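Long-range contact in hypothetical nigD-like protein (Bacteroides caccae, PDB 3QWN), which is of unknown function but, as a NigD-like protein, may act as an immunity protein that protects its producer from a bacteriocin-like toxin: residues N176-Y188 and E198-D212. Sequence-based numbering, arbitrary orientation.
Sequences NPGQKITIKFKYY and ESGKYCNPGFEYVPD
Tyr188 lays one face of its ring over the aliphatic part of Glu198, a CH-pi contact with Glu198 CB 3.8 Å from the Tyr188 ring centroid. The extended Glu198 chain (CG anti to the backbone N, chi1 -172°) then carries its carboxylate on to Lys186, a long salt bridge of 3.9 Å between Glu198 OE1 and Lys186 NZ. On the other face of the sheet the Tyr187 ring covers Ser199 CB, a side chain small enough to lie beneath it, and meets Tyr202 rim to rim. Paired antiparallel backbone bonds join Tyr187 with Ser199, one of them weak, then Ile183 with Phe207 and Ile181 with Tyr209. Between the first two pairs the second strand turns away, through a type I turn from Gly200 to Cys203 and a cis peptide before Pro205. There a water donates to Ser199 O and accepts from Tyr202 N. Gly206, at backbone angles that call for glycine, leads back to Phe207, where pairing resumes. Further along, Ile181 CG2 lies 3.5 Å from Tyr209 CE1, and Ile183 CD1 reaches the same ring. Phe185 and Phe207 continue this apolar face toward strands 101-108 and 111-120, in a beta hairpin whose broken second strand is the outermost of its sheet in the beta-sandwich domain.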
ATOM      1  N   ASN A 176     -14.413  21.621  -2.398  1.00136.45           N
ATOM      2  CA  ASN A 176     -13.533  22.205  -1.380  1.00135.64           C
ATOM      3  C   ASN A 176     -12.063  22.025  -1.832  1.00137.73           C
ATOM      4  O   ASN A 176     -11.336  21.206  -1.257  1.00135.21           O
ATOM      5  CB  ASN A 176     -13.803  21.576  -0.011  1.00133.71           C
ATOM      6  CG  ASN A 176     -13.236  22.352   1.146  1.00148.65           C
ATOM      7  OD1 ASN A 176     -12.056  22.239   1.486  1.00135.87           O
ATOM      8  ND2 ASN A 176     -14.077  23.138   1.796  1.00145.37           N
ATOM      9  N   PRO A 177     -11.615  22.741  -2.899  1.00135.14           N
ATOM     10  CA  PRO A 177     -10.239  22.530  -3.389  1.00132.08           C
ATOM     11  C   PRO A 177      -9.173  23.283  -2.595  1.00135.03           C
ATOM     12  O   PRO A 177      -9.448  24.351  -2.029  1.00137.50           O
ATOM     13  CB  PRO A 177     -10.298  23.024  -4.834  1.00135.12           C
ATOM     14  CG  PRO A 177     -11.379  24.049  -4.840  1.00143.59           C
ATOM     15  CD  PRO A 177     -12.337  23.735  -3.725  1.00140.07           C
ATOM     16  N   GLY A 178      -7.960  22.717  -2.586  1.00126.95           N
ATOM     17  CA  GLY A 178      -6.803  23.272  -1.887  1.00124.93           C
ATOM     18  C   GLY A 178      -6.727  22.901  -0.415  1.00125.34           C
ATOM     19  O   GLY A 178      -5.864  23.404   0.314  1.00124.61           O
ATOM     20  N   GLN A 179      -7.646  22.013   0.023  1.00119.30           N
ATOM     21  CA  GLN A 179      -7.797  21.474   1.373  1.00116.96           C
ATOM     22  C   GLN A 179      -6.547  20.648   1.743  1.00111.66           C
ATOM     23  O   GLN A 179      -6.167  19.746   0.992  1.00108.29           O
ATOM     24  CB  GLN A 179      -9.075  20.606   1.403  1.00118.97           C
ATOM     25  CG  GLN A 179      -9.558  20.132   2.775  1.00132.34           C
ATOM     26  CD  GLN A 179     -10.718  19.159   2.640  1.00148.44           C
ATOM     27  OE1 GLN A 179     -10.699  18.212   1.828  1.00141.83           O
ATOM     28  NE2 GLN A 179     -11.756  19.363   3.443  1.00137.29           N
ATOM     29  N   LYS A 180      -5.887  21.016   2.863  1.00103.40           N
ATOM     30  CA  LYS A 180      -4.696  20.343   3.390  1.00 97.86           C
ATOM     31  C   LYS A 180      -5.134  19.280   4.388  1.00 94.92           C
ATOM     32  O   LYS A 180      -5.700  19.622   5.429  1.00 96.67           O
ATOM     33  CB  LYS A 180      -3.727  21.335   4.077  1.00100.60           C
ATOM     34  CG  LYS A 180      -2.930  22.250   3.179  1.00117.17           C
ATOM     35  CD  LYS A 180      -2.023  23.152   4.005  1.00129.65           C
ATOM     36  CE  LYS A 180      -1.572  24.371   3.242  1.00141.17           C
ATOM     37  NZ  LYS A 180      -0.860  25.332   4.124  1.00150.80           N
ATOM     38  N   ILE A 181      -4.878  18.001   4.070  1.00 83.56           N
ATOM     39  CA  ILE A 181      -5.215  16.844   4.907  1.00 79.86           C
ATOM     40  C   ILE A 181      -3.935  16.338   5.594  1.00 75.46           C
ATOM     41  O   ILE A 181      -2.867  16.354   4.986  1.00 72.10           O
ATOM     42  CB  ILE A 181      -5.932  15.761   4.035  1.00 81.62           C
ATOM     43  CG1 ILE A 181      -7.401  16.166   3.824  1.00 84.82           C
ATOM     44  CG2 ILE A 181      -5.868  14.348   4.629  1.00 79.01           C
ATOM     45  CD1 ILE A 181      -7.895  15.963   2.484  1.00 93.72           C
ATOM     46  N   THR A 182      -4.044  15.933   6.871  1.00 68.75           N
ATOM     47  CA  THR A 182      -2.920  15.401   7.638  1.00 64.98           C
ATOM     48  C   THR A 182      -3.226  13.954   8.026  1.00 65.00           C
ATOM     49  O   THR A 182      -4.151  13.705   8.796  1.00 66.86           O
ATOM     50  CB  THR A 182      -2.605  16.287   8.864  1.00 67.13           C
ATOM     51  OG1 THR A 182      -2.354  17.623   8.433  1.00 71.13           O
ATOM     52  CG2 THR A 182      -1.397  15.781   9.652  1.00 59.18           C
ATOM     53  N   ILE A 183      -2.476  13.006   7.474  1.00 57.71           N
ATOM     54  CA  ILE A 183      -2.685  11.601   7.815  1.00 56.99           C
ATOM     55  C   ILE A 183      -1.750  11.262   8.964  1.00 58.96           C
ATOM     56  O   ILE A 183      -0.539  11.453   8.844  1.00 57.31           O
ATOM     57  CB  ILE A 183      -2.513  10.642   6.602  1.00 58.56           C
ATOM     58  CG1 ILE A 183      -3.546  10.980   5.488  1.00 60.26           C
ATOM     59  CG2 ILE A 183      -2.590   9.156   7.032  1.00 56.54           C
ATOM     60  CD1 ILE A 183      -2.983  10.909   4.146  1.00 68.90           C
ATOM     61  N   LYS A 184      -2.317  10.783  10.077  1.00 54.84           N
ATOM     62  CA  LYS A 184      -1.570  10.357  11.255  1.00 53.98           C
ATOM     63  C   LYS A 184      -1.750   8.840  11.389  1.00 57.31           C
ATOM     64  O   LYS A 184      -2.831   8.363  11.739  1.00 59.99           O
ATOM     65  CB  LYS A 184      -2.020  11.122  12.494  1.00 58.89           C
ATOM     66  CG  LYS A 184      -1.638  12.590  12.440  1.00 63.51           C
ATOM     67  CD  LYS A 184      -1.958  13.279  13.734  1.00 71.19           C
ATOM     68  CE  LYS A 184      -1.711  14.765  13.658  1.00 68.62           C
ATOM     69  NZ  LYS A 184      -1.845  15.387  14.987  1.00 86.32           N
ATOM     70  N   PHE A 185      -0.704   8.093  11.038  1.00 49.72           N
ATOM     71  CA  PHE A 185      -0.709   6.638  11.012  1.00 46.87           C
ATOM     72  C   PHE A 185      -0.088   6.027  12.273  1.00 51.67           C
ATOM     73  O   PHE A 185       1.041   6.347  12.636  1.00 52.20           O
ATOM     74  CB  PHE A 185       0.018   6.125   9.746  1.00 44.86           C
ATOM     75  CG  PHE A 185       0.150   4.624   9.651  1.00 43.85           C
ATOM     76  CD1 PHE A 185      -0.940   3.833   9.292  1.00 44.87           C
ATOM     77  CD2 PHE A 185       1.364   3.998   9.921  1.00 42.57           C
ATOM     78  CE1 PHE A 185      -0.812   2.446   9.214  1.00 43.63           C
ATOM     79  CE2 PHE A 185       1.491   2.606   9.828  1.00 42.98           C
ATOM     80  CZ  PHE A 185       0.400   1.842   9.475  1.00 40.60           C
ATOM     81  N   LYS A 186      -0.844   5.120  12.917  1.00 47.90           N
ATOM     82  CA  LYS A 186      -0.447   4.347  14.093  1.00 47.89           C
ATOM     83  C   LYS A 186      -0.426   2.862  13.754  1.00 48.98           C
ATOM     84  O   LYS A 186      -1.150   2.413  12.859  1.00 47.28           O
ATOM     85  CB  LYS A 186      -1.397   4.603  15.265  1.00 53.81           C
ATOM     86  CG  LYS A 186      -1.089   5.868  16.053  1.00 59.61           C
ATOM     87  CD  LYS A 186      -2.083   6.077  17.190  1.00 64.77           C
ATOM     88  CE  LYS A 186      -2.080   7.495  17.703  1.00 74.09           C
ATOM     89  NZ  LYS A 186      -2.884   7.639  18.949  1.00 92.92           N
ATOM     90  N   TYR A 187       0.396   2.094  14.465  1.00 45.03           N
ATOM     91  CA  TYR A 187       0.518   0.642  14.237  1.00 44.03           C
ATOM     92  C   TYR A 187       1.147  -0.001  15.463  1.00 48.11           C
ATOM     93  O   TYR A 187       1.940   0.650  16.161  1.00 49.19           O
ATOM     94  CB  TYR A 187       1.369   0.335  12.962  1.00 42.22           C
ATOM     95  CG  TYR A 187       2.843   0.690  13.095  1.00 44.44           C
ATOM     96  CD1 TYR A 187       3.269   2.019  13.089  1.00 46.11           C
ATOM     97  CD2 TYR A 187       3.810  -0.303  13.247  1.00 44.61           C
ATOM     98  CE1 TYR A 187       4.618   2.347  13.245  1.00 44.99           C
ATOM     99  CE2 TYR A 187       5.159   0.017  13.422  1.00 43.53           C
ATOM    100  CZ  TYR A 187       5.562   1.340  13.403  1.00 47.39           C
ATOM    101  OH  TYR A 187       6.912   1.627  13.498  1.00 41.51           O
ATOM    102  N   TYR A 188       0.804  -1.265  15.721  1.00 42.29           N
ATOM    103  CA  TYR A 188       1.386  -2.000  16.837  1.00 42.43           C
ATOM    104  C   TYR A 188       2.662  -2.663  16.385  1.00 46.63           C
ATOM    105  O   TYR A 188       2.721  -3.217  15.286  1.00 46.47           O
ATOM    106  CB  TYR A 188       0.395  -3.008  17.424  1.00 43.81           C
ATOM    107  CG  TYR A 188      -0.627  -2.368  18.348  1.00 46.13           C
ATOM    108  CD1 TYR A 188      -1.655  -1.572  17.843  1.00 48.14           C
ATOM    109  CD2 TYR A 188      -0.581  -2.576  19.726  1.00 48.10           C
ATOM    110  CE1 TYR A 188      -2.612  -1.006  18.680  1.00 53.94           C
ATOM    111  CE2 TYR A 188      -1.516  -1.983  20.580  1.00 51.22           C
ATOM    112  CZ  TYR A 188      -2.536  -1.198  20.052  1.00 61.31           C
ATOM    113  OH  TYR A 188      -3.499  -0.603  20.851  1.00 62.91           O
ATOM    114  N   GLU A 198       1.551   0.334  20.805  1.00 55.64           N
ATOM    115  CA  GLU A 198       1.012   1.160  19.729  1.00 53.09           C
ATOM    116  C   GLU A 198       2.009   2.289  19.470  1.00 57.51           C
ATOM    117  O   GLU A 198       2.290   3.074  20.387  1.00 59.33           O
ATOM    118  CB  GLU A 198      -0.384   1.687  20.104  1.00 55.58           C
ATOM    119  CG  GLU A 198      -1.114   2.409  18.982  1.00 62.17           C
ATOM    120  CD  GLU A 198      -2.401   3.073  19.417  1.00 66.08           C
ATOM    121  OE1 GLU A 198      -2.342   4.026  20.227  1.00 89.56           O
ATOM    122  OE2 GLU A 198      -3.473   2.638  18.944  1.00 65.52           O
ATOM    123  N   SER A 199       2.592   2.331  18.254  1.00 52.02           N
ATOM    124  CA  SER A 199       3.580   3.350  17.883  1.00 51.34           C
ATOM    125  C   SER A 199       2.923   4.552  17.210  1.00 56.76           C
ATOM    126  O   SER A 199       2.178   4.397  16.255  1.00 56.33           O
ATOM    127  CB  SER A 199       4.659   2.769  16.973  1.00 50.74           C
ATOM    128  OG  SER A 199       5.588   3.772  16.599  1.00 56.29           O
ATOM    129  N   GLY A 200       3.221   5.740  17.729  1.00 54.54           N
ATOM    130  CA  GLY A 200       2.754   7.004  17.178  1.00 53.46           C
ATOM    131  C   GLY A 200       3.858   7.726  16.443  1.00 54.91           C
ATOM    132  O   GLY A 200       3.745   8.916  16.186  1.00 55.00           O
ATOM    133  N   LYS A 201       4.934   7.004  16.104  1.00 51.49           N
ATOM    134  CA  LYS A 201       6.130   7.454  15.368  1.00 50.58           C
ATOM    135  C   LYS A 201       5.781   8.304  14.131  1.00 55.13           C
ATOM    136  O   LYS A 201       6.427   9.318  13.902  1.00 57.89           O
ATOM    137  CB  LYS A 201       6.954   6.210  14.936  1.00 49.84           C
ATOM    138  CG  LYS A 201       8.216   6.502  14.158  1.00 58.34           C
ATOM    139  CD  LYS A 201       9.006   5.244  13.819  1.00 69.57           C
ATOM    140  CE  LYS A 201      10.255   5.616  13.036  1.00 77.66           C
ATOM    141  NZ  LYS A 201      11.295   4.558  13.093  1.00 91.63           N
ATOM    142  N   TYR A 202       4.772   7.889  13.342  1.00 49.45           N
ATOM    143  CA  TYR A 202       4.394   8.551  12.088  1.00 47.19           C
ATOM    144  C   TYR A 202       3.190   9.533  12.247  1.00 56.91           C
ATOM    145  O   TYR A 202       2.563   9.921  11.249  1.00 57.28           O
ATOM    146  CB  TYR A 202       4.147   7.483  11.001  1.00 42.56           C
ATOM    147  CG  TYR A 202       5.376   6.614  10.766  1.00 39.30           C
ATOM    148  CD1 TYR A 202       6.553   7.157  10.256  1.00 37.72           C
ATOM    149  CD2 TYR A 202       5.365   5.251  11.073  1.00 39.68           C
ATOM    150  CE1 TYR A 202       7.702   6.379  10.096  1.00 35.66           C
ATOM    151  CE2 TYR A 202       6.504   4.458  10.898  1.00 39.83           C
ATOM    152  CZ  TYR A 202       7.670   5.025  10.400  1.00 45.79           C
ATOM    153  OH  TYR A 202       8.806   4.255  10.212  1.00 44.37           O
ATOM    154  N   CYS A 203       2.922   9.971  13.505  1.00 55.22           N
ATOM    155  CA  CYS A 203       1.857  10.906  13.874  1.00 56.71           C
ATOM    156  C   CYS A 203       2.403  12.302  14.102  1.00 64.61           C
ATOM    157  O   CYS A 203       1.627  13.258  14.127  1.00 66.61           O
ATOM    158  CB  CYS A 203       1.133  10.423  15.119  1.00 58.23           C
ATOM    159  SG  CYS A 203       0.148   8.944  14.870  1.00 61.83           S
ATOM    160  N   ASN A 204       3.722  12.413  14.349  1.00 61.08           N
ATOM    161  CA  ASN A 204       4.355  13.685  14.644  1.00 63.14           C
ATOM    162  C   ASN A 204       5.382  14.033  13.558  1.00 69.65           C
ATOM    163  O   ASN A 204       6.441  13.393  13.491  1.00 69.84           O
ATOM    164  CB  ASN A 204       4.982  13.651  16.043  1.00 58.70           C
ATOM    165  CG  ASN A 204       4.067  13.016  17.074  1.00 63.58           C
ATOM    166  OD1 ASN A 204       3.056  13.579  17.497  1.00 64.59           O
ATOM    167  ND2 ASN A 204       4.351  11.784  17.431  1.00 42.97           N
ATOM    168  N   PRO A 205       5.058  14.996  12.645  1.00 66.56           N
ATOM    169  CA  PRO A 205       3.823  15.818  12.576  1.00 67.20           C
ATOM    170  C   PRO A 205       2.668  15.170  11.787  1.00 69.68           C
ATOM    171  O   PRO A 205       1.570  15.711  11.764  1.00 72.31           O
ATOM    172  CB  PRO A 205       4.311  17.070  11.847  1.00 69.05           C
ATOM    173  CG  PRO A 205       5.337  16.537  10.866  1.00 71.56           C
ATOM    174  CD  PRO A 205       6.007  15.365  11.568  1.00 66.60           C
ATOM    175  N   GLY A 206       2.930  14.030  11.161  1.00 62.58           N
ATOM    176  CA  GLY A 206       1.991  13.309  10.313  1.00 61.11           C
ATOM    177  C   GLY A 206       2.303  13.574   8.855  1.00 62.97           C
ATOM    178  O   GLY A 206       3.190  14.371   8.556  1.00 62.73           O
ATOM    179  N   PHE A 207       1.574  12.940   7.927  1.00 58.71           N
ATOM    180  CA  PHE A 207       1.801  13.131   6.486  1.00 58.19           C
ATOM    181  C   PHE A 207       0.821  14.179   5.941  1.00 66.96           C
ATOM    182  O   PHE A 207      -0.393  13.957   5.935  1.00 66.42           O
ATOM    183  CB  PHE A 207       1.695  11.802   5.703  1.00 57.61           C
ATOM    184  CG  PHE A 207       2.477  10.627   6.262  1.00 58.03           C
ATOM    185  CD1 PHE A 207       3.797  10.410   5.897  1.00 60.90           C
ATOM    186  CD2 PHE A 207       1.875   9.710   7.113  1.00 59.51           C
ATOM    187  CE1 PHE A 207       4.508   9.315   6.405  1.00 59.78           C
ATOM    188  CE2 PHE A 207       2.598   8.637   7.637  1.00 61.09           C
ATOM    189  CZ  PHE A 207       3.909   8.449   7.284  1.00 58.09           C
ATOM    190  N   GLU A 208       1.345  15.344   5.533  1.00 68.92           N
ATOM    191  CA  GLU A 208       0.528  16.437   5.005  1.00 72.57           C
ATOM    192  C   GLU A 208       0.488  16.396   3.492  1.00 82.26           C
ATOM    193  O   GLU A 208       1.512  16.200   2.833  1.00 80.68           O
ATOM    194  CB  GLU A 208       1.044  17.785   5.484  1.00 75.48           C
ATOM    195  CG  GLU A 208      -0.067  18.792   5.696  1.00 92.70           C
ATOM    196  CD  GLU A 208       0.411  20.173   6.087  1.00120.08           C
ATOM    197  OE1 GLU A 208       0.869  20.340   7.239  1.00113.33           O
ATOM    198  OE2 GLU A 208       0.338  21.086   5.234  1.00121.55           O
ATOM    199  N   TYR A 209      -0.703  16.559   2.939  1.00 86.12           N
ATOM    200  CA  TYR A 209      -0.881  16.527   1.494  1.00 88.38           C
ATOM    201  C   TYR A 209      -2.167  17.267   1.082  1.00101.31           C
ATOM    202  O   TYR A 209      -3.105  17.395   1.878  1.00102.96           O
ATOM    203  CB  TYR A 209      -0.857  15.071   0.985  1.00 86.74           C
ATOM    204  CG  TYR A 209      -2.198  14.407   0.807  1.00 88.89           C
ATOM    205  CD1 TYR A 209      -2.961  14.027   1.903  1.00 91.08           C
ATOM    206  CD2 TYR A 209      -2.661  14.067  -0.457  1.00 90.51           C
ATOM    207  CE1 TYR A 209      -4.199  13.402   1.740  1.00 92.87           C
ATOM    208  CE2 TYR A 209      -3.884  13.421  -0.634  1.00 92.62           C
ATOM    209  CZ  TYR A 209      -4.662  13.106   0.466  1.00100.66           C
ATOM    210  OH  TYR A 209      -5.883  12.492   0.273  1.00101.73           O
ATOM    211  N   VAL A 210      -2.176  17.783  -0.155  1.00102.40           N
ATOM    212  CA  VAL A 210      -3.313  18.485  -0.741  1.00106.28           C
ATOM    213  C   VAL A 210      -3.837  17.600  -1.885  1.00113.33           C
ATOM    214  O   VAL A 210      -3.153  17.486  -2.910  1.00112.54           O
ATOM    215  CB  VAL A 210      -2.950  19.921  -1.200  1.00112.34           C
ATOM    216  CG1 VAL A 210      -4.144  20.605  -1.856  1.00114.85           C
ATOM    217  CG2 VAL A 210      -2.436  20.759  -0.037  1.00113.18           C
ATOM    218  N   PRO A 211      -5.004  16.921  -1.720  1.00112.43           N
ATOM    219  CA  PRO A 211      -5.490  16.035  -2.799  1.00112.33           C
ATOM    220  C   PRO A 211      -5.987  16.815  -4.034  1.00120.98           C
ATOM    221  O   PRO A 211      -7.194  17.041  -4.196  1.00124.28           O
ATOM    222  CB  PRO A 211      -6.606  15.220  -2.127  1.00114.36           C
ATOM    223  CG  PRO A 211      -7.061  16.055  -0.997  1.00120.45           C
ATOM    224  CD  PRO A 211      -5.911  16.910  -0.552  1.00115.40           C
ATOM    225  N   ASP A 212      -5.040  17.229  -4.909  1.00116.86           N
ATOM    226  CA  ASP A 212      -5.319  17.973  -6.147  1.00142.29           C
ATOM    227  C   ASP A 212      -4.293  17.617  -7.238  1.00150.75           C
ATOM    228  O   ASP A 212      -3.472  16.713  -7.065  1.00101.70           O
ATOM    229  CB  ASP A 212      -5.335  19.507  -5.901  1.00146.43           C
ATOM    230  CG  ASP A 212      -6.544  20.078  -5.156  1.00154.68           C
ATOM    231  OD1 ASP A 212      -7.685  19.667  -5.462  1.00155.56           O
ATOM    232  OD2 ASP A 212      -6.357  21.010  -4.349  1.00159.34           O
TER
HETATM  233  O   HOH W   1       0.273  14.583  16.437  1.00 62.70           O
HETATM  234  O   HOH W   2       3.098   5.573  13.761  1.00 41.31           O